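Local coordinates for Sys-1 protein (Caenorhabditis elegans, PDB 3C2G) that acts as a beta-catenin in Wnt asymmetry signalling, binding the TCF transcription factor POP-1 directly and activating or repressing target genes, at residues A[116-125]-A[166-176]; A[138-149]-A[187-196]. One frame throughout, in Å; residues are numbered along the deposited sequence.

Contact 1 (A[116-125]-A[166-176])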
loop_
_atom_site.group_PDB
_atom_site.type_symbol
_atom_site.label_atom_id
_atom_site.label_comp_id
_atom_site.label_asym_id
_atom_site.label_seq_id
_atom_site.Cartn_x
_atom_site.Cartn_y
_atom_site.Cartn_z
ATOM N N ARG A 116 14.147 31.970 -4.780
ATOM C CA ARG A 116 14.037 30.525 -4.958
ATOM C C ARG A 116 15.106 29.963 -5.903
ATOM O O ARG A 116 15.609 28.873 -5.683
ATOM C CB ARG A 116 12.626 30.123 -5.400
ATOM C CG ARG A 116 12.211 30.580 -6.799
ATOM C CD ARG A 116 10.803 30.102 -7.090
ATOM N NE ARG A 116 10.413 30.294 -8.485
ATOM C CZ ARG A 116 9.216 29.985 -8.987
ATOM N NH1 ARG A 116 8.266 29.464 -8.217
ATOM N NH2 ARG A 116 8.970 30.198 -10.266
ATOM N N GLU A 117 15.472 30.733 -6.925
ATOM C CA GLU A 117 16.465 30.290 -7.909
ATOM C C GLU A 117 17.875 30.394 -7.349
ATOM O O GLU A 117 18.702 29.516 -7.571
ATOM C CB GLU A 117 16.321 31.042 -9.246
ATOM C CG GLU A 117 14.916 30.902 -9.864
ATOM C CD GLU A 117 14.886 30.977 -11.393
ATOM O OE1 GLU A 117 13.776 31.151 -11.953
ATOM O OE2 GLU A 117 15.953 30.864 -12.041
ATOM N N LEU A 118 18.148 31.453 -6.601
ATOM C CA LEU A 118 19.421 31.542 -5.902
ATOM C C LEU A 118 19.586 30.357 -4.941
ATOM O O LEU A 118 20.646 29.728 -4.912
ATOM C CB LEU A 118 19.548 32.868 -5.137
ATOM C CG LEU A 118 19.626 34.183 -5.918
ATOM C CD1 LEU A 118 19.624 35.349 -4.943
ATOM C CD2 LEU A 118 20.849 34.262 -6.832
ATOM N N ILE A 119 18.539 30.071 -4.164
ATOM C CA ILE A 119 18.551 28.990 -3.180
ATOM C C ILE A 119 18.748 27.651 -3.879
ATOM O O ILE A 119 19.708 26.933 -3.610
ATOM C CB ILE A 119 17.248 28.970 -2.328
ATOM C CG1 ILE A 119 17.284 30.067 -1.258
ATOM C CG2 ILE A 119 17.005 27.594 -1.699
ATOM C CD1 ILE A 119 18.173 29.780 -0.077
ATOM N N CYS A 120 17.847 27.344 -4.798
ATOM C CA CYS A 120 17.903 26.108 -5.531
ATOM C C CYS A 120 19.253 25.933 -6.245
ATOM O O CYS A 120 19.732 24.809 -6.416
ATOM C CB CYS A 120 16.715 26.022 -6.486
ATOM S SG CYS A 120 17.115 25.396 -8.105
ATOM N N ASN A 121 19.881 27.038 -6.625
ATOM C CA ASN A 121 21.215 26.968 -7.204
ATOM C C ASN A 121 22.295 26.473 -6.246
ATOM O O ASN A 121 23.254 25.844 -6.667
ATOM C CB ASN A 121 21.639 28.299 -7.795
ATOM C CG ASN A 121 22.584 28.120 -8.954
ATOM O OD1 ASN A 121 23.813 28.077 -8.785
ATOM N ND2 ASN A 121 22.015 27.954 -10.148
ATOM N N LEU A 122 22.130 26.753 -4.960
ATOM C CA LEU A 122 23.089 26.324 -3.953
ATOM C C LEU A 122 23.084 24.804 -3.672
ATOM O O LEU A 122 24.032 24.291 -3.075
ATOM C CB LEU A 122 22.870 27.101 -2.658
ATOM C CG LEU A 122 23.156 28.605 -2.717
ATOM C CD1 LEU A 122 22.203 29.385 -1.820
ATOM C CD2 LEU A 122 24.572 28.895 -2.344
ATOM N N ILE A 123 22.031 24.092 -4.083
ATOM C CA ILE A 123 22.016 22.626 -3.952
ATOM C C ILE A 123 22.288 21.906 -5.270
ATOM O O ILE A 123 22.068 20.706 -5.386
ATOM C CB ILE A 123 20.718 22.080 -3.322
ATOM C CG1 ILE A 123 19.488 22.559 -4.101
ATOM C CG2 ILE A 123 20.670 22.423 -1.835
ATOM C CD1 ILE A 123 18.209 21.897 -3.667
ATOM N N SER A 124 22.768 22.645 -6.260
ATOM C CA SER A 124 23.270 22.033 -7.473
ATOM C C SER A 124 24.329 20.984 -7.135
ATOM O O SER A 124 25.207 21.213 -6.300
ATOM C CB SER A 124 23.857 23.087 -8.402
ATOM O OG SER A 124 24.251 22.498 -9.621
ATOM N N LEU A 125 24.217 19.832 -7.792
ATOM C CA LEU A 125 25.062 18.668 -7.535
ATOM C C LEU A 125 26.547 18.981 -7.670
ATOM O O LEU A 125 27.343 18.578 -6.827
ATOM C CB LEU A 125 24.670 17.509 -8.462
ATOM C CG LEU A 125 25.650 16.344 -8.613
ATOM C CD1 LEU A 125 25.578 15.392 -7.425
ATOM C CD2 LEU A 125 25.396 15.612 -9.911
ATOM N N PHE A 166 8.900 24.608 -10.006
ATOM C CA PHE A 166 9.440 25.254 -11.198
ATOM C C PHE A 166 10.544 24.392 -11.796
ATOM O O PHE A 166 11.270 23.721 -11.067
ATOM C CB PHE A 166 9.909 26.698 -10.917
ATOM C CG PHE A 166 10.942 26.824 -9.816
ATOM C CD1 PHE A 166 12.245 27.187 -10.113
ATOM C CD2 PHE A 166 10.598 26.614 -8.477
ATOM C CE1 PHE A 166 13.199 27.320 -9.098
ATOM C CE2 PHE A 166 11.556 26.738 -7.454
ATOM C CZ PHE A 166 12.852 27.092 -7.769
ATOM N N GLU A 167 10.657 24.408 -13.122
ATOM C CA GLU A 167 11.547 23.494 -13.839
ATOM C C GLU A 167 12.965 23.398 -13.249
ATOM O O GLU A 167 13.474 22.292 -13.043
ATOM C CB GLU A 167 11.600 23.847 -15.332
ATOM N N LYS A 168 13.583 24.546 -12.965
ATOM C CA LYS A 168 14.976 24.600 -12.480
ATOM C C LYS A 168 15.192 23.747 -11.236
ATOM O O LYS A 168 16.190 23.035 -11.136
ATOM C CB LYS A 168 15.410 26.041 -12.208
ATOM C CG LYS A 168 16.899 26.226 -11.920
ATOM C CD LYS A 168 17.228 27.710 -11.664
ATOM C CE LYS A 168 18.736 28.000 -11.746
ATOM N NZ LYS A 168 19.008 29.409 -12.234
ATOM N N LEU A 169 14.248 23.808 -10.301
ATOM C CA LEU A 169 14.345 23.017 -9.090
ATOM C C LEU A 169 14.160 21.499 -9.311
ATOM O O LEU A 169 14.891 20.696 -8.721
ATOM C CB LEU A 169 13.400 23.552 -8.012
ATOM C CG LEU A 169 13.308 22.792 -6.684
ATOM C CD1 LEU A 169 14.667 22.538 -6.043
ATOM C CD2 LEU A 169 12.426 23.552 -5.728
ATOM N N VAL A 170 13.205 21.104 -10.147
ATOM C CA VAL A 170 12.961 19.674 -10.346
ATOM C C VAL A 170 14.094 19.055 -11.165
ATOM O O VAL A 170 14.545 17.937 -10.880
ATOM C CB VAL A 170 11.542 19.351 -10.902
ATOM C CG1 VAL A 170 10.486 19.663 -9.860
ATOM C CG2 VAL A 170 11.243 20.103 -12.192
ATOM N N GLY A 171 14.579 19.819 -12.145
ATOM C CA GLY A 171 15.822 19.505 -12.850
ATOM C C GLY A 171 16.976 19.296 -11.884
ATOM O O GLY A 171 17.632 18.251 -11.903
ATOM N N THR A 172 17.203 20.271 -11.009
ATOM C CA THR A 172 18.328 20.209 -10.094
ATOM C C THR A 172 18.257 18.962 -9.209
ATOM O O THR A 172 19.256 18.260 -9.066
ATOM C CB THR A 172 18.477 21.521 -9.269
ATOM O OG1 THR A 172 19.019 22.546 -10.114
ATOM C CG2 THR A 172 19.415 21.335 -8.066
ATOM N N LEU A 173 17.084 18.686 -8.642
ATOM C CA LEU A 173 16.908 17.531 -7.760
ATOM C C LEU A 173 17.119 16.220 -8.520
ATOM O O LEU A 173 17.716 15.279 -7.983
ATOM C CB LEU A 173 15.523 17.523 -7.102
ATOM C CG LEU A 173 15.097 18.612 -6.105
ATOM C CD1 LEU A 173 13.615 18.474 -5.821
ATOM C CD2 LEU A 173 15.894 18.600 -4.787
ATOM N N SER A 174 16.641 16.173 -9.769
ATOM C CA SER A 174 16.707 14.967 -10.586
ATOM C C SER A 174 18.121 14.605 -10.960
ATOM O O SER A 174 18.412 13.434 -11.194
ATOM C CB SER A 174 15.891 15.125 -11.866
ATOM O OG SER A 174 14.513 15.147 -11.564
ATOM N N GLU A 175 18.996 15.602 -11.044
ATOM C CA GLU A 175 20.374 15.347 -11.443
ATOM C C GLU A 175 21.054 14.419 -10.425
ATOM O O GLU A 175 21.985 13.700 -10.763
ATOM C CB GLU A 175 21.148 16.657 -11.652
ATOM C CG GLU A 175 22.475 16.482 -12.420
ATOM C CD GLU A 175 23.224 17.796 -12.709
ATOM O OE1 GLU A 175 22.570 18.872 -12.794
ATOM O OE2 GLU A 175 24.475 17.746 -12.868
ATOM N N TYR A 176 20.560 14.407 -9.191
ATOM C CA TYR A 176 21.079 13.494 -8.188
ATOM C C TYR A 176 20.686 12.041 -8.453
ATOM O O TYR A 176 21.256 11.126 -7.863
ATOM C CB TYR A 176 20.628 13.883 -6.788
ATOM C CG TYR A 176 21.311 15.092 -6.195
ATOM C CD1 TYR A 176 22.358 14.943 -5.286
ATOM C CD2 TYR A 176 20.883 16.388 -6.501
ATOM C CE1 TYR A 176 22.959 16.042 -4.699
ATOM C CE2 TYR A 176 21.490 17.484 -5.942
ATOM C CZ TYR A 176 22.529 17.311 -5.035
ATOM O OH TYR A 176 23.136 18.409 -4.451
#
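Phe-166, at the N-cap of helix 167-174, receives the guanidinium of Arg-116 flat on one ring face, with planes 9° apart and Arg-116 CZ 4.0 Å from the ring centroid, a cation-pi stack. Arg-116 CG stands between the backbone N and the carbonyl carbon (chi1 67°), and the straight chain beyond it carries CD across the same face as a CH-pi contact, while NH1 hydrogen-bonds His-163 O. With an alanine in place of Arg-116, Phe-166 would be likely to lose its flat cation-pi partner and the His-163 carbonyl this donor. Lys-168 NZ meets Glu-117 OE2 in a weak salt bridge of 3.4 Å. Leu-169 backs the other ring face with CB, near its rim, and brings CD1 to 4.1 Å from Cys-120 CB. Thr-172 places its CG2 against the carbonyl oxygens of Cys-120 and Ile-123, and Leu-173 CD2 touches Ile-123 CD1. Tyr-176 OH donates to Ile-123 O at 2.7 Å, coming from above the carbonyl plane, and Leu-125 CD1 rests over the tyrosine ring face, 4.2 Å from its centroid. Such side-by-side, nearly parallel helices (6°, axes 9.7 Å apart) are in keeping with the superhelical stack that makes up an armadillo domain.

Contact 2 (A[138-149]-A[187-196]); sequences NQVFQIFNCIIM and NPAIFIIFRF
Phe-141 and Asn-187 at one end, and Ile-148 and Phe-196 at the other, meet across a ring face. The Asn-187 side chain lies over the Phe-141 ring, amide and ring planes 16° apart, and its CB stands 4.0 Å from the ring centroid, almost on the normal. At the far end Ile-148 CG1 sits over the face of Phe-196, also 4.0 Å from the centroid; with CG1 anti to the carbonyl carbon (chi1 -68°), CG2 is left to reach Phe-196 CD1 and Ile-192.

Apolar contacts run between these ends. Flanking the Phe-141 ring, Ala-189 CB comes within 3.7 Å of Phe-141 CD1, and Ile-190 CG1 within 3.6 Å of Phe-141 CE1. Ile-193 CD1 meets Phe-144 CG at 3.8 Å, while its CG1 touches Ile-148 CD1. Ile-148 and Ile-192 run in opposite senses and touch CG2 to CG2 at 3.6 Å.

Among the polar groups, Asn-187 OD1 accepts from Ala-189 N at 3.0 Å, the N-H meeting an in-plane lone pair of the amide oxygen, a capping bond that helps hold the amide against Phe-141.

The helices cross at 42°, and no hydrogen bond joins them. Cohesion therefore rests on the fit of rings, branched chains and one stacked amide, whose oxygen serves as a cap for its own helix rather than bonding across the contact.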
loop_
_atom_site.group_PDB
_atom_site.type_symbol
_atom_site.label_atom_id
_atom_site.label_comp_id
_atom_site.label_asym_id
_atom_site.label_seq_id
_atom_site.Cartn_x
_atom_site.Cartn_y
_atom_site.Cartn_z
ATOM N N ASN A 138 24.776 21.853 2.119
ATOM C CA ASN A 138 24.282 21.040 3.225
ATOM C C ASN A 138 23.344 21.830 4.108
ATOM O O ASN A 138 22.397 21.297 4.675
ATOM C CB ASN A 138 25.434 20.460 4.052
ATOM C CG ASN A 138 24.941 19.666 5.255
ATOM O OD1 ASN A 138 25.204 20.033 6.412
ATOM N ND2 ASN A 138 24.186 18.581 4.989
ATOM N N GLN A 139 23.604 23.122 4.196
ATOM C CA GLN A 139 22.791 24.016 4.988
ATOM C C GLN A 139 21.436 24.308 4.346
ATOM O O GLN A 139 20.428 24.403 5.038
ATOM C CB GLN A 139 23.555 25.308 5.216
ATOM C CG GLN A 139 23.227 25.928 6.533
ATOM C CD GLN A 139 24.385 26.665 7.110
ATOM O OE1 GLN A 139 25.068 27.439 6.414
ATOM N NE2 GLN A 139 24.620 26.452 8.405
ATOM N N VAL A 140 21.413 24.448 3.027
ATOM C CA VAL A 140 20.161 24.639 2.318
ATOM C C VAL A 140 19.249 23.392 2.389
ATOM O O VAL A 140 18.027 23.522 2.524
ATOM C CB VAL A 140 20.416 25.071 0.869
ATOM C CG1 VAL A 140 19.116 25.090 0.067
ATOM C CG2 VAL A 140 21.092 26.453 0.843
ATOM N N PHE A 141 19.844 22.197 2.327
ATOM C CA PHE A 141 19.082 20.957 2.555
ATOM C C PHE A 141 18.462 20.915 3.942
ATOM O O PHE A 141 17.340 20.454 4.090
ATOM C CB PHE A 141 19.921 19.690 2.306
ATOM C CG PHE A 141 20.129 19.380 0.848
ATOM C CD1 PHE A 141 19.044 19.129 0.014
ATOM C CD2 PHE A 141 21.402 19.334 0.313
ATOM C CE1 PHE A 141 19.228 18.838 -1.327
ATOM C CE2 PHE A 141 21.596 19.056 -1.018
ATOM C CZ PHE A 141 20.502 18.804 -1.848
ATOM N N GLN A 142 19.177 21.402 4.954
ATOM C CA GLN A 142 18.595 21.495 6.302
ATOM C C GLN A 142 17.438 22.505 6.407
ATOM O O GLN A 142 16.516 22.317 7.203
ATOM C CB GLN A 142 19.663 21.840 7.328
ATOM C CG GLN A 142 20.464 20.657 7.830
ATOM C CD GLN A 142 21.717 21.106 8.550
ATOM O OE1 GLN A 142 21.703 21.334 9.765
ATOM N NE2 GLN A 142 22.804 21.276 7.796
ATOM N N ILE A 143 17.498 23.572 5.610
ATOM C CA ILE A 143 16.469 24.604 5.608
ATOM C C ILE A 143 15.170 24.054 5.004
ATOM O O ILE A 143 14.090 24.258 5.559
ATOM C CB ILE A 143 16.962 25.873 4.851
ATOM C CG1 ILE A 143 17.961 26.658 5.714
ATOM C CG2 ILE A 143 15.802 26.751 4.407
ATOM C CD1 ILE A 143 18.907 27.560 4.901
ATOM N N PHE A 144 15.290 23.353 3.875
ATOM C CA PHE A 144 14.157 22.658 3.270
ATOM C C PHE A 144 13.567 21.639 4.228
ATOM O O PHE A 144 12.366 21.612 4.446
ATOM C CB PHE A 144 14.584 21.953 2.001
ATOM C CG PHE A 144 14.609 22.831 0.802
ATOM C CD1 PHE A 144 13.440 23.377 0.307
ATOM C CD2 PHE A 144 15.799 23.087 0.140
ATOM C CE1 PHE A 144 13.459 24.196 -0.826
ATOM C CE2 PHE A 144 15.825 23.899 -1.002
ATOM C CZ PHE A 144 14.650 24.453 -1.481
ATOM N N ASN A 145 14.430 20.820 4.819
ATOM C CA ASN A 145 14.006 19.848 5.806
ATOM C C ASN A 145 13.271 20.487 6.972
ATOM O O ASN A 145 12.227 20.008 7.363
ATOM C CB ASN A 145 15.186 19.008 6.306
ATOM C CG ASN A 145 14.745 17.882 7.227
ATOM O OD1 ASN A 145 14.068 16.946 6.804
ATOM N ND2 ASN A 145 15.111 17.981 8.497
ATOM N N CYS A 146 13.802 21.578 7.513
ATOM C CA CYS A 146 13.162 22.259 8.641
ATOM C C CYS A 146 11.794 22.848 8.328
ATOM O O CYS A 146 10.879 22.733 9.136
ATOM C CB CYS A 146 14.050 23.362 9.174
ATOM S SG CYS A 146 15.360 22.765 10.203
ATOM N N ILE A 147 11.656 23.488 7.168
ATOM C CA ILE A 147 10.361 24.049 6.774
ATOM C C ILE A 147 9.337 22.943 6.503
ATOM O O ILE A 147 8.193 23.031 6.950
ATOM C CB ILE A 147 10.460 24.978 5.546
ATOM C CG1 ILE A 147 11.391 26.159 5.833
ATOM C CG2 ILE A 147 9.083 25.503 5.160
ATOM C CD1 ILE A 147 11.767 26.939 4.592
ATOM N N ILE A 148 9.756 21.902 5.785
ATOM C CA ILE A 148 8.849 20.817 5.421
ATOM C C ILE A 148 8.427 19.989 6.634
ATOM O O ILE A 148 7.275 19.596 6.740
ATOM C CB ILE A 148 9.418 19.924 4.297
ATOM C CG1 ILE A 148 9.474 20.718 2.995
ATOM C CG2 ILE A 148 8.560 18.671 4.117
ATOM C CD1 ILE A 148 10.334 20.104 1.925
HETATM N N MSE A 149 9.349 19.746 7.554
HETATM C CA MSE A 149 9.003 19.003 8.753
HETATM C C MSE A 149 8.348 19.916 9.775
HETATM O O MSE A 149 7.624 19.454 10.648
HETATM C CB MSE A 149 10.230 18.314 9.360
HETATM C CG MSE A 149 10.894 17.238 8.471
HETATM SE SE MSE A 149 9.667 15.977 7.560
HETATM C CE MSE A 149 8.697 15.252 9.118
ATOM N N ASN A 187 21.765 13.309 -0.711
ATOM C CA ASN A 187 21.249 13.806 0.559
ATOM C C ASN A 187 19.797 13.343 0.760
ATOM O O ASN A 187 18.972 13.500 -0.134
ATOM C CB ASN A 187 21.323 15.336 0.586
ATOM C CG ASN A 187 21.178 15.902 1.985
ATOM O OD1 ASN A 187 20.108 15.845 2.598
ATOM N ND2 ASN A 187 22.261 16.458 2.498
ATOM N N PRO A 188 19.477 12.780 1.935
ATOM C CA PRO A 188 18.108 12.314 2.220
ATOM C C PRO A 188 17.025 13.370 2.003
ATOM O O PRO A 188 15.906 13.031 1.610
ATOM C CB PRO A 188 18.169 11.926 3.701
ATOM C CG PRO A 188 19.592 11.571 3.934
ATOM C CD PRO A 188 20.390 12.520 3.065
ATOM N N ALA A 189 17.353 14.635 2.253
ATOM C CA ALA A 189 16.422 15.739 2.045
ATOM C C ALA A 189 15.883 15.800 0.619
ATOM O O ALA A 189 14.779 16.285 0.403
ATOM C CB ALA A 189 17.078 17.064 2.413
ATOM N N ILE A 190 16.663 15.325 -0.346
ATOM C CA ILE A 190 16.189 15.207 -1.719
ATOM C C ILE A 190 14.897 14.386 -1.793
ATOM O O ILE A 190 14.011 14.701 -2.582
ATOM C CB ILE A 190 17.270 14.623 -2.640
ATOM C CG1 ILE A 190 18.318 15.698 -2.927
ATOM C CG2 ILE A 190 16.682 14.154 -3.952
ATOM C CD1 ILE A 190 19.703 15.161 -3.130
ATOM N N PHE A 191 14.778 13.369 -0.944
ATOM C CA PHE A 191 13.548 12.592 -0.878
ATOM C C PHE A 191 12.417 13.362 -0.228
ATOM O O PHE A 191 11.301 13.373 -0.739
ATOM C CB PHE A 191 13.782 11.244 -0.180
ATOM C CG PHE A 191 14.663 10.316 -0.968
ATOM C CD1 PHE A 191 14.145 9.590 -2.034
ATOM C CD2 PHE A 191 16.021 10.197 -0.664
ATOM C CE1 PHE A 191 14.959 8.733 -2.780
ATOM C CE2 PHE A 191 16.846 9.354 -1.400
ATOM C CZ PHE A 191 16.320 8.616 -2.463
ATOM N N ILE A 192 12.707 14.005 0.898
ATOM C CA ILE A 192 11.719 14.828 1.611
ATOM C C ILE A 192 11.047 15.836 0.678
ATOM O O ILE A 192 9.828 15.956 0.677
ATOM C CB ILE A 192 12.361 15.544 2.818
ATOM C CG1 ILE A 192 12.964 14.517 3.797
ATOM C CG2 ILE A 192 11.353 16.437 3.523
ATOM C CD1 ILE A 192 11.967 13.465 4.334
ATOM N N ILE A 193 11.844 16.506 -0.149
ATOM C CA ILE A 193 11.354 17.521 -1.072
ATOM C C ILE A 193 10.499 16.930 -2.201
ATOM O O ILE A 193 9.416 17.439 -2.486
ATOM C CB ILE A 193 12.524 18.358 -1.657
ATOM C CG1 ILE A 193 13.263 19.086 -0.533
ATOM C CG2 ILE A 193 12.014 19.346 -2.691
ATOM C CD1 ILE A 193 14.690 19.423 -0.846
ATOM N N PHE A 194 10.987 15.876 -2.850
ATOM C CA PHE A 194 10.188 15.132 -3.827
ATOM C C PHE A 194 8.861 14.681 -3.227
ATOM O O PHE A 194 7.805 14.919 -3.797
ATOM C CB PHE A 194 10.950 13.931 -4.383
ATOM C CG PHE A 194 11.723 14.237 -5.624
ATOM C CD1 PHE A 194 11.076 14.723 -6.760
ATOM C CD2 PHE A 194 13.090 14.038 -5.671
ATOM C CE1 PHE A 194 11.781 15.024 -7.923
ATOM C CE2 PHE A 194 13.809 14.332 -6.832
ATOM C CZ PHE A 194 13.150 14.828 -7.960
ATOM N N ARG A 195 8.910 14.073 -2.056
ATOM C CA ARG A 195 7.688 13.648 -1.406
ATOM C C ARG A 195 6.732 14.824 -1.259
ATOM O O ARG A 195 5.536 14.695 -1.507
ATOM C CB ARG A 195 7.998 13.034 -0.044
ATOM C CG ARG A 195 6.778 12.530 0.706
ATOM C CD ARG A 195 7.166 11.928 2.051
ATOM N NE ARG A 195 6.013 11.348 2.732
ATOM C CZ ARG A 195 5.633 10.079 2.614
ATOM N NH1 ARG A 195 6.317 9.246 1.838
ATOM N NH2 ARG A 195 4.568 9.641 3.273
ATOM N N PHE A 196 7.279 15.976 -0.879
ATOM C CA PHE A 196 6.504 17.147 -0.536
ATOM C C PHE A 196 5.818 17.793 -1.741
ATOM O O PHE A 196 4.654 18.160 -1.652
ATOM C CB PHE A 196 7.408 18.147 0.211
ATOM C CG PHE A 196 6.728 19.438 0.587
ATOM C CD1 PHE A 196 5.806 19.481 1.632
ATOM C CD2 PHE A 196 7.021 20.614 -0.102
ATOM C CE1 PHE A 196 5.170 20.675 1.981
ATOM C CE2 PHE A 196 6.403 21.820 0.248
ATOM C CZ PHE A 196 5.471 21.846 1.292
#

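Contact 1 and contact 2 illustrate how a solenoid of helices is assembled from layers that share one core. Their centres lie about 12 Å apart, and their segments alternate along the chain: helix 115-122 is followed by helix 134-150, and helix 167-174 by helix 189-198. The two interfaces meet directly. Tyr-176 CD1 lies 3.4 Å from Ile-190 CD1, Ile-123 CG2 is 3.6 Å from Phe-141 CE2, and Leu-173 CD1 is 3.6 Å from Ile-193 CG2. Thus Ile-123 and Tyr-176, joined by a hydrogen bond in contact 1, both pack against side chains of contact 2, making the hydrophobic interior continuous between the two pairs.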